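Side-chain contacts in PhnB-like domain-containing protein (Pseudomonas aeruginosa, PDB 1U69), which is of unknown function but has a glyoxalase-clan, PhnB-like fold and may contribute to drug resistance: residues I9-D14 with F72-A77; C107-C110 with I116-Q119; A16-A21 with S31-V36; A88-L93 with I120-L125. All blocks are in the same frame, centred on the assembly; numbering follows the deposited sequence.

Contact 1 of 4, residues I9-D14 with F72-A77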
# COMPACT_ATOMS: atom_id res chain seq x y z
N ILE A 9 9.64 4.34 8.78
CA ILE A 9 9.15 4.48 10.16
C ILE A 9 10.32 4.16 11.09
O ILE A 9 10.78 3.03 11.09
CB ILE A 9 7.96 3.52 10.40
CG1 ILE A 9 6.67 4.00 9.71
CG2 ILE A 9 7.64 3.38 11.91
CD1 ILE A 9 6.78 4.41 8.28
N CYS A 10 10.79 5.14 11.87
CA CYS A 10 11.92 4.97 12.78
C CYS A 10 11.42 4.82 14.22
O CYS A 10 10.74 5.70 14.72
CB CYS A 10 12.88 6.15 12.67
SG CYS A 10 14.40 5.97 13.61
N LEU A 11 11.75 3.70 14.85
CA LEU A 11 11.29 3.40 16.20
C LEU A 11 12.49 3.30 17.11
O LEU A 11 13.48 2.65 16.77
CB LEU A 11 10.51 2.09 16.21
CG LEU A 11 9.20 2.16 15.41
CD1 LEU A 11 8.68 0.77 15.18
CD2 LEU A 11 8.19 3.04 16.13
N TRP A 12 12.40 3.95 18.27
CA TRP A 12 13.49 4.06 19.24
C TRP A 12 13.49 2.86 20.17
O TRP A 12 12.45 2.47 20.70
CB TRP A 12 13.30 5.35 20.06
CG TRP A 12 14.48 5.85 20.82
CD1 TRP A 12 15.00 5.33 21.97
CD2 TRP A 12 15.26 7.00 20.51
NE1 TRP A 12 16.07 6.09 22.38
CE2 TRP A 12 16.25 7.12 21.51
CE3 TRP A 12 15.23 7.95 19.49
CZ2 TRP A 12 17.20 8.14 21.51
CZ3 TRP A 12 16.18 8.97 19.49
CH2 TRP A 12 17.15 9.05 20.49
N TYR A 13 14.66 2.27 20.36
CA TYR A 13 14.86 1.17 21.31
C TYR A 13 16.05 1.47 22.22
O TYR A 13 16.92 2.26 21.87
CB TYR A 13 15.12 -0.16 20.57
CG TYR A 13 13.95 -0.62 19.75
CD1 TYR A 13 12.95 -1.41 20.29
CD2 TYR A 13 13.83 -0.23 18.41
CE1 TYR A 13 11.85 -1.79 19.55
CE2 TYR A 13 12.75 -0.62 17.65
CZ TYR A 13 11.77 -1.39 18.22
OH TYR A 13 10.68 -1.73 17.44
N ASP A 14 16.03 0.85 23.39
CA ASP A 14 17.15 0.85 24.33
C ASP A 14 17.95 -0.44 24.11
O ASP A 14 17.68 -1.47 24.74
CB ASP A 14 16.59 0.91 25.76
CG ASP A 14 17.67 1.03 26.81
OD1 ASP A 14 18.83 1.26 26.46
OD2 ASP A 14 17.40 0.92 28.02
N PHE A 72 14.21 8.29 25.36
CA PHE A 72 12.81 8.50 25.02
C PHE A 72 11.99 7.24 25.22
O PHE A 72 12.50 6.11 25.08
CB PHE A 72 12.68 9.02 23.58
CG PHE A 72 13.45 10.29 23.33
CD1 PHE A 72 12.99 11.51 23.84
CD2 PHE A 72 14.63 10.28 22.62
CE1 PHE A 72 13.69 12.69 23.62
CE2 PHE A 72 15.34 11.47 22.39
CZ PHE A 72 14.87 12.67 22.90
N ARG A 73 10.70 7.43 25.52
CA ARG A 73 9.75 6.34 25.77
C ARG A 73 8.59 6.42 24.80
O ARG A 73 8.16 7.51 24.41
CB ARG A 73 9.22 6.44 27.20
CG ARG A 73 10.31 6.23 28.21
CD ARG A 73 9.88 6.18 29.67
NE ARG A 73 10.30 4.97 30.38
CZ ARG A 73 11.53 4.40 30.36
NH1 ARG A 73 12.54 4.91 29.65
NH2 ARG A 73 11.73 3.29 31.07
N HIS A 74 8.07 5.25 24.42
CA HIS A 74 6.91 5.17 23.52
C HIS A 74 5.60 5.50 24.23
O HIS A 74 5.48 5.40 25.45
CB HIS A 74 6.81 3.76 22.88
CG HIS A 74 7.90 3.49 21.90
ND1 HIS A 74 7.96 4.10 20.67
CD2 HIS A 74 9.02 2.73 21.99
CE1 HIS A 74 9.07 3.73 20.05
NE2 HIS A 74 9.73 2.91 20.83
N SER A 75 4.61 5.91 23.45
CA SER A 75 3.24 6.01 23.92
C SER A 75 2.24 5.84 22.80
O SER A 75 2.63 5.72 21.64
CB SER A 75 3.00 7.35 24.61
OG SER A 75 2.71 8.38 23.67
N GLU A 76 0.96 5.87 23.16
CA GLU A 76 -0.13 5.62 22.23
C GLU A 76 -0.28 6.71 21.18
O GLU A 76 -1.11 6.58 20.29
CB GLU A 76 -1.46 5.51 22.97
CG GLU A 76 -1.63 4.17 23.70
CD GLU A 76 -1.10 4.17 25.11
OE1 GLU A 76 -0.33 5.08 25.51
OE2 GLU A 76 -1.45 3.20 25.85
N ALA A 77 0.50 7.78 21.29
CA ALA A 77 0.55 8.80 20.25
C ALA A 77 0.87 8.17 18.89
O ALA A 77 0.39 8.64 17.85
CB ALA A 77 1.56 9.88 20.60
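The end of strand 7-13 runs beside a loop without regular structure, and the backbones come closest at Trp12 and Phe72, whose CA atoms are 7.3 Å apart. Chain separation of this size leaves room for side chains to do the joining. Trp12 swings its CG anti to the backbone N (chi1 -163°), which presents one indole face to the loop. Phe72 meets that face edge-on in a T-shaped pair, led by CD2 at 3.5 Å from Trp12 CH2. The ring centroids of Phe72 and the Trp12 six-membered ring lie 4.8 Å apart, with the planes at 87°. The Trp12 NE1 is bound by the carbonyl of Gly69. Two residues further along the loop, His74 donates from NE2 to Trp12 O at 2.8 Å, on a lone pair in the carbonyl plane, with the oxygen tilted somewhat out of the imidazole plane. The bond helps to set the ring's rotation, and CE1 of His74 lies 4.1 Å from Leu11 CD2. The arrangement is that of the outermost strand of the chain's first sheet, which continues through Ile9, Cys10 and Leu11 into an antiparallel strand of the second subunit, held by the linker that leads to the second sheet of a glyoxalase-type fold.

Contact 2 of 4, residues C107-C110 with I116-Q119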
# COMPACT_ATOMS: atom_id res chain seq x y z
N CYS A 107 -9.97 -2.10 23.31
CA CYS A 107 -10.49 -1.90 21.95
C CYS A 107 -9.51 -2.32 20.86
O CYS A 107 -9.35 -1.62 19.86
CB CYS A 107 -10.88 -0.45 21.73
SG CYS A 107 -11.98 0.21 22.99
N GLY A 108 -8.83 -3.44 21.08
CA GLY A 108 -7.87 -3.95 20.10
C GLY A 108 -6.46 -3.43 20.27
O GLY A 108 -5.54 -3.92 19.63
N TRP A 109 -6.27 -2.45 21.15
CA TRP A 109 -4.94 -1.95 21.47
C TRP A 109 -4.21 -2.88 22.44
O TRP A 109 -4.79 -3.39 23.40
CB TRP A 109 -5.04 -0.57 22.11
CG TRP A 109 -5.54 0.54 21.19
CD1 TRP A 109 -6.78 0.67 20.63
CD2 TRP A 109 -4.81 1.70 20.79
NE1 TRP A 109 -6.86 1.82 19.89
CE2 TRP A 109 -5.65 2.48 19.97
CE3 TRP A 109 -3.50 2.15 21.03
CZ2 TRP A 109 -5.24 3.69 19.40
CZ3 TRP A 109 -3.09 3.36 20.46
CH2 TRP A 109 -3.96 4.10 19.66
N CYS A 110 -2.91 -3.03 22.19
CA CYS A 110 -2.00 -3.72 23.08
C CYS A 110 -0.61 -3.11 22.91
O CYS A 110 -0.42 -2.14 22.14
CB CYS A 110 -2.02 -5.22 22.79
SG CYS A 110 -1.52 -5.65 21.11
N ILE A 116 5.93 -0.41 22.39
CA ILE A 116 5.30 0.13 21.18
C ILE A 116 3.86 -0.35 21.13
O ILE A 116 3.57 -1.51 21.43
CB ILE A 116 6.09 -0.31 19.94
CG1 ILE A 116 7.44 0.42 19.95
CG2 ILE A 116 5.30 -0.04 18.67
CD1 ILE A 116 8.49 -0.26 19.19
N SER A 117 2.95 0.54 20.76
CA SER A 117 1.53 0.23 20.69
C SER A 117 1.15 -0.42 19.36
O SER A 117 1.53 0.06 18.29
CB SER A 117 0.68 1.49 20.88
OG SER A 117 0.66 1.93 22.24
N TRP A 118 0.41 -1.51 19.44
CA TRP A 118 -0.18 -2.18 18.28
C TRP A 118 -1.68 -2.21 18.47
O TRP A 118 -2.15 -2.33 19.59
CB TRP A 118 0.35 -3.62 18.19
CG TRP A 118 1.80 -3.70 17.93
CD1 TRP A 118 2.80 -3.57 18.85
CD2 TRP A 118 2.44 -3.91 16.67
NE1 TRP A 118 4.03 -3.69 18.23
CE2 TRP A 118 3.83 -3.90 16.90
CE3 TRP A 118 1.98 -4.12 15.37
CZ2 TRP A 118 4.76 -4.09 15.88
CZ3 TRP A 118 2.91 -4.30 14.35
CH2 TRP A 118 4.29 -4.27 14.62
N GLN A 119 -2.42 -2.11 17.37
CA GLN A 119 -3.86 -2.37 17.34
C GLN A 119 -4.08 -3.58 16.44
O GLN A 119 -3.65 -3.59 15.30
CB GLN A 119 -4.63 -1.18 16.78
CG GLN A 119 -4.54 0.10 17.59
CD GLN A 119 -5.24 1.22 16.87
OE1 GLN A 119 -6.44 1.12 16.59
NE2 GLN A 119 -4.50 2.29 16.52
O HOH W 1 -1.28 0.35 23.09
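Gln119 lies alongside Trp109, the two residues facing each other as an antiparallel non-hydrogen-bonded pair with CA atoms 4.3 Å apart. From Gln119 CB, which sits near Gly108 O, the chain leaves with CG anti to the carbonyl carbon (chi1 -64°), which carries CG over the indole. There it rests 3.5 Å from the centroid of the Trp109 five-membered ring and almost on its normal, a CH-pi contact. The next carbon, CD, is 3.4 Å from Trp109 CE2. At the tip the amide spreads flat over the same face, its plane 7° from that of the ring, with its two arms reaching over NE1 and CZ2. The backbone sets the register: Cys110 N donates to Trp118 O at 2.8 Å, and Trp118 N returns a bond to Cys110 O at 2.9 Å. A water at the edge of the indole gives a further bond to Cys110 O and is linked to Ser117 OG. On the other face of the sheet, Cys110 SG packs against Trp118 CB, whose indole is held through NE1 by Asp112. The pairing is that of an antiparallel beta hairpin, strands 109-111 and 117-122, with a non-hydrogen-bonded pair stacked on one face and a hydrogen-bonded pair beside it.

Contact 3 of 4, residues A16-A21 with S31-V36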
# COMPACT_ATOMS: atom_id res chain seq x y z
N ALA A 16 17.84 -2.73 21.91
CA ALA A 16 17.04 -3.93 21.61
C ALA A 16 16.50 -3.98 20.18
O ALA A 16 15.65 -4.83 19.88
CB ALA A 16 15.88 -4.00 22.58
N ALA A 17 16.98 -3.11 19.29
CA ALA A 17 16.43 -3.01 17.94
C ALA A 17 16.47 -4.32 17.17
O ALA A 17 15.51 -4.67 16.48
CB ALA A 17 17.13 -1.90 17.13
N LEU A 18 17.59 -5.04 17.26
CA LEU A 18 17.72 -6.30 16.52
C LEU A 18 16.76 -7.35 17.07
O LEU A 18 16.13 -8.06 16.30
CB LEU A 18 19.16 -6.81 16.52
CG LEU A 18 19.43 -8.06 15.66
CD1 LEU A 18 18.95 -7.90 14.21
CD2 LEU A 18 20.92 -8.40 15.72
N GLU A 19 16.66 -7.45 18.39
CA GLU A 19 15.76 -8.42 19.03
C GLU A 19 14.32 -8.14 18.62
O GLU A 19 13.59 -9.08 18.31
CB GLU A 19 15.86 -8.39 20.56
CG GLU A 19 14.94 -9.43 21.24
CD GLU A 19 14.83 -9.27 22.75
OE1 GLU A 19 15.77 -8.70 23.36
OE2 GLU A 19 13.81 -9.73 23.33
N ALA A 20 13.93 -6.87 18.66
CA ALA A 20 12.57 -6.46 18.31
C ALA A 20 12.27 -6.78 16.86
O ALA A 20 11.27 -7.41 16.58
CB ALA A 20 12.38 -4.98 18.56
N ALA A 21 13.16 -6.36 15.96
CA ALA A 21 12.97 -6.58 14.52
C ALA A 21 12.84 -8.07 14.21
O ALA A 21 12.00 -8.50 13.41
CB ALA A 21 14.12 -5.98 13.75
N SER A 31 6.86 -10.12 6.81
CA SER A 31 7.76 -9.27 7.57
C SER A 31 9.16 -9.89 7.61
O SER A 31 9.32 -11.12 7.61
CB SER A 31 7.20 -9.04 8.97
OG SER A 31 5.87 -8.52 8.92
N ALA A 32 10.17 -9.03 7.67
CA ALA A 32 11.56 -9.46 7.57
C ALA A 32 12.56 -8.44 8.10
O ALA A 32 12.34 -7.23 8.02
CB ALA A 32 11.89 -9.77 6.11
N VAL A 33 13.66 -8.96 8.63
CA VAL A 33 14.84 -8.17 8.95
C VAL A 33 15.67 -8.02 7.66
O VAL A 33 15.99 -9.02 6.99
CB VAL A 33 15.70 -8.85 10.06
CG1 VAL A 33 16.96 -8.05 10.35
CG2 VAL A 33 14.86 -9.04 11.32
N LEU A 34 16.04 -6.79 7.33
CA LEU A 34 16.66 -6.50 6.04
C LEU A 34 18.16 -6.22 6.11
O LEU A 34 18.91 -6.65 5.24
CB LEU A 34 15.91 -5.35 5.37
CG LEU A 34 14.41 -5.57 5.13
CD1 LEU A 34 13.82 -4.41 4.36
CD2 LEU A 34 14.15 -6.86 4.39
N ALA A 35 18.60 -5.51 7.14
CA ALA A 35 20.00 -5.10 7.27
C ALA A 35 20.31 -4.65 8.68
O ALA A 35 19.44 -4.14 9.37
CB ALA A 35 20.31 -3.99 6.30
N VAL A 36 21.55 -4.86 9.10
CA VAL A 36 22.02 -4.44 10.41
C VAL A 36 23.20 -3.51 10.20
O VAL A 36 24.12 -3.84 9.43
CB VAL A 36 22.42 -5.66 11.24
CG1 VAL A 36 22.97 -5.26 12.61
CG2 VAL A 36 21.22 -6.59 11.38
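Helix 17-21 and strand 31-36 run roughly antiparallel, their axes 9.4 Å apart at closest and their directions 148° apart. They approach most nearly at Ala21 and Val33, with CA atoms 6.1 Å apart, and more loosely at Leu18 and Val36, where the CA atoms are 7.7 Å apart. This is a case where residue size follows backbone spacing: a methyl serves at the close end and a leucine at the wider one. Ala21 points its CB at the strand and meets Val33 CG2 at 4.0 Å. The same CG2 methyl also sits 3.6 Å from Ala21 O, so a single branch of the valine covers both the side chain and the carbonyl of one helical residue. Leu18 sets out beside the strand instead of at it. With CG trans to the backbone N (chi1 -175°), it extends far enough for CD1 to bridge two valines, 3.9 Å from Val36 CG2 and 4.3 Å from Val33 CG1. The leucine and Val36 cross at about a right angle. No hydrogen bond joins the segments; the contact is made by aliphatic groups, from buried Ala21 to exposed Val36. A classic beta bulge, with Leu34 and Ala35 both facing Glu55, inserts an extra residue in the strand, consistent with Val33 and Val36, three positions apart, both reaching the helix. Next to them, Ala21 also packs on Val54 and Phe56 of strand 51-58, and Val33 touches Thr22 and Ala25 further along helix 17-27, which thus lies over strand 31-38, outermost in this chain's sheet, and its neighbour 51-58.

Contact 4 of 4, residues A88-L93 with I120-L125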
# COMPACT_ATOMS: atom_id res chain seq x y z
N ALA A 88 -9.09 -16.19 14.18
CA ALA A 88 -7.86 -16.94 14.35
C ALA A 88 -6.63 -16.03 14.26
O ALA A 88 -5.74 -16.11 15.10
CB ALA A 88 -7.77 -18.06 13.32
N GLU A 89 -6.57 -15.19 13.23
CA GLU A 89 -5.43 -14.29 13.06
C GLU A 89 -5.44 -13.21 14.15
O GLU A 89 -4.39 -12.85 14.68
CB GLU A 89 -5.43 -13.63 11.67
CG GLU A 89 -4.32 -12.59 11.53
CD GLU A 89 -4.20 -12.00 10.14
OE1 GLU A 89 -5.24 -11.70 9.52
OE2 GLU A 89 -3.05 -11.84 9.67
N THR A 90 -6.63 -12.72 14.48
CA THR A 90 -6.81 -11.75 15.57
C THR A 90 -6.21 -12.28 16.85
O THR A 90 -5.38 -11.63 17.46
CB THR A 90 -8.31 -11.40 15.74
OG1 THR A 90 -8.83 -10.88 14.50
CG2 THR A 90 -8.52 -10.26 16.75
N ASP A 91 -6.59 -13.50 17.24
CA ASP A 91 -6.07 -14.08 18.47
C ASP A 91 -4.58 -14.32 18.41
O ASP A 91 -3.87 -14.05 19.37
CB ASP A 91 -6.76 -15.42 18.77
CG ASP A 91 -8.23 -15.27 19.05
OD1 ASP A 91 -8.71 -14.12 19.20
OD2 ASP A 91 -9.00 -16.25 19.12
N ARG A 92 -4.10 -14.81 17.28
CA ARG A 92 -2.69 -15.19 17.18
C ARG A 92 -1.80 -13.97 17.36
O ARG A 92 -0.81 -14.04 18.09
CB ARG A 92 -2.39 -15.88 15.84
CG ARG A 92 -0.98 -16.40 15.78
CD ARG A 92 -0.61 -17.00 14.42
NE ARG A 92 -0.30 -16.02 13.36
CZ ARG A 92 0.79 -15.25 13.32
NH1 ARG A 92 1.72 -15.31 14.28
NH2 ARG A 92 0.98 -14.42 12.29
N LEU A 93 -2.15 -12.86 16.71
CA LEU A 93 -1.32 -11.68 16.72
C LEU A 93 -1.40 -10.96 18.06
O LEU A 93 -0.38 -10.53 18.61
CB LEU A 93 -1.70 -10.76 15.55
CG LEU A 93 -1.36 -11.30 14.15
CD1 LEU A 93 -1.67 -10.22 13.09
CD2 LEU A 93 0.08 -11.73 14.06
N ILE A 120 -4.73 -4.61 16.97
CA ILE A 120 -5.10 -5.77 16.20
C ILE A 120 -6.59 -5.62 15.94
O ILE A 120 -7.41 -5.87 16.82
CB ILE A 120 -4.76 -7.09 16.94
CG1 ILE A 120 -3.30 -7.09 17.43
CG2 ILE A 120 -5.07 -8.27 16.04
CD1 ILE A 120 -2.26 -6.82 16.40
N THR A 121 -6.90 -5.13 14.74
CA THR A 121 -8.21 -4.56 14.41
C THR A 121 -8.86 -5.31 13.26
O THR A 121 -8.50 -5.12 12.11
CB THR A 121 -8.03 -3.08 14.02
OG1 THR A 121 -7.35 -2.38 15.06
CG2 THR A 121 -9.38 -2.37 13.88
N PRO A 122 -9.82 -6.17 13.56
CA PRO A 122 -10.53 -6.88 12.48
C PRO A 122 -11.11 -5.91 11.45
O PRO A 122 -11.66 -4.88 11.82
CB PRO A 122 -11.63 -7.61 13.24
CG PRO A 122 -11.06 -7.83 14.58
CD PRO A 122 -10.29 -6.58 14.89
N ARG A 123 -10.96 -6.21 10.15
CA ARG A 123 -11.54 -5.35 9.12
C ARG A 123 -13.06 -5.18 9.34
O ARG A 123 -13.62 -4.14 9.02
CB ARG A 123 -11.27 -5.92 7.72
CG ARG A 123 -9.87 -5.65 7.22
CD ARG A 123 -9.75 -5.59 5.67
NE ARG A 123 -8.37 -5.35 5.23
CZ ARG A 123 -7.42 -6.27 5.26
NH1 ARG A 123 -7.67 -7.49 5.72
NH2 ARG A 123 -6.19 -5.98 4.85
N VAL A 124 -13.69 -6.21 9.89
CA VAL A 124 -15.12 -6.18 10.23
C VAL A 124 -15.45 -4.98 11.15
O VAL A 124 -16.48 -4.30 10.98
CB VAL A 124 -15.56 -7.53 10.90
CG1 VAL A 124 -16.95 -7.41 11.56
CG2 VAL A 124 -15.54 -8.66 9.89
N LEU A 125 -14.58 -4.73 12.13
CA LEU A 125 -14.76 -3.63 13.07
C LEU A 125 -14.58 -2.27 12.40
O LEU A 125 -15.39 -1.36 12.59
CB LEU A 125 -13.78 -3.77 14.24
CG LEU A 125 -13.79 -2.69 15.31
CD1 LEU A 125 -15.20 -2.52 15.88
CD2 LEU A 125 -12.78 -3.03 16.38
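Thr90 and Leu93 carry the helix-on-sheet packing of a beta-alpha-beta-beta-beta module, meeting Ile120 and Pro122 at the end of the module's last strand. Helix 88-93 runs almost exactly antiparallel to strand 120-122, with 173° between their directions and 8.7 Å between their axes at closest. Ile120 does most of the touching, and its two branches divide the work. CG2 goes to Thr90, 3.7 Å from its carbonyl O and 4.0 Å from its CG2 methyl, the two side chains passing one another in antiparallel fashion. CG1 takes the place beside the backbone N (chi1 -51°) and carries CD1 the other way, to 4.1 Å from Leu93 CB. In this module the helix follows strand 78-84, which lies parallel to strand 117-122 in the sheet, the arrangement known from the glyoxalase fold. Thr90 also stands roughly perpendicular to the Pro122 side chain, with OG1 3.8 Å and CG2 4.1 Å from Pro122 CG. The hydroxyl is bound to Asp86 O and to Thr84 OG1, which helps explain why a polar atom can be buried here. Pro122 holds the N-cap position of the next helix, where its carbonyl accepts a bond from Leu125 N at 2.9 Å. Just beyond, Arg123 forms salt bridges with Asp85 and with Asp30 of the third subunit, while Glu89 pairs with Lys6 of the second subunit.

From the N terminus, strand 7-13 enters contact 1, whose partner arrives only after strand 61-67. Within that long loop contact 3 closes a short one, bringing strand 31-38 back against helix 17-27; Tyr13 packs on Ala20 where the two contacts touch. The chain then moves to its second sheet. There contact 4 opens on helix 87-99 and closes at the end of strand 117-122, enclosing the hairpin of contact 2, and a probable hydrogen bond from Ile120 N to Gly108 O joins the two. Contacts 1 and 2 follow in series yet meet through His74 and Ile116, tying the two sheets together. Contacts 3 and 4 lie on opposite sides of the chain's centre.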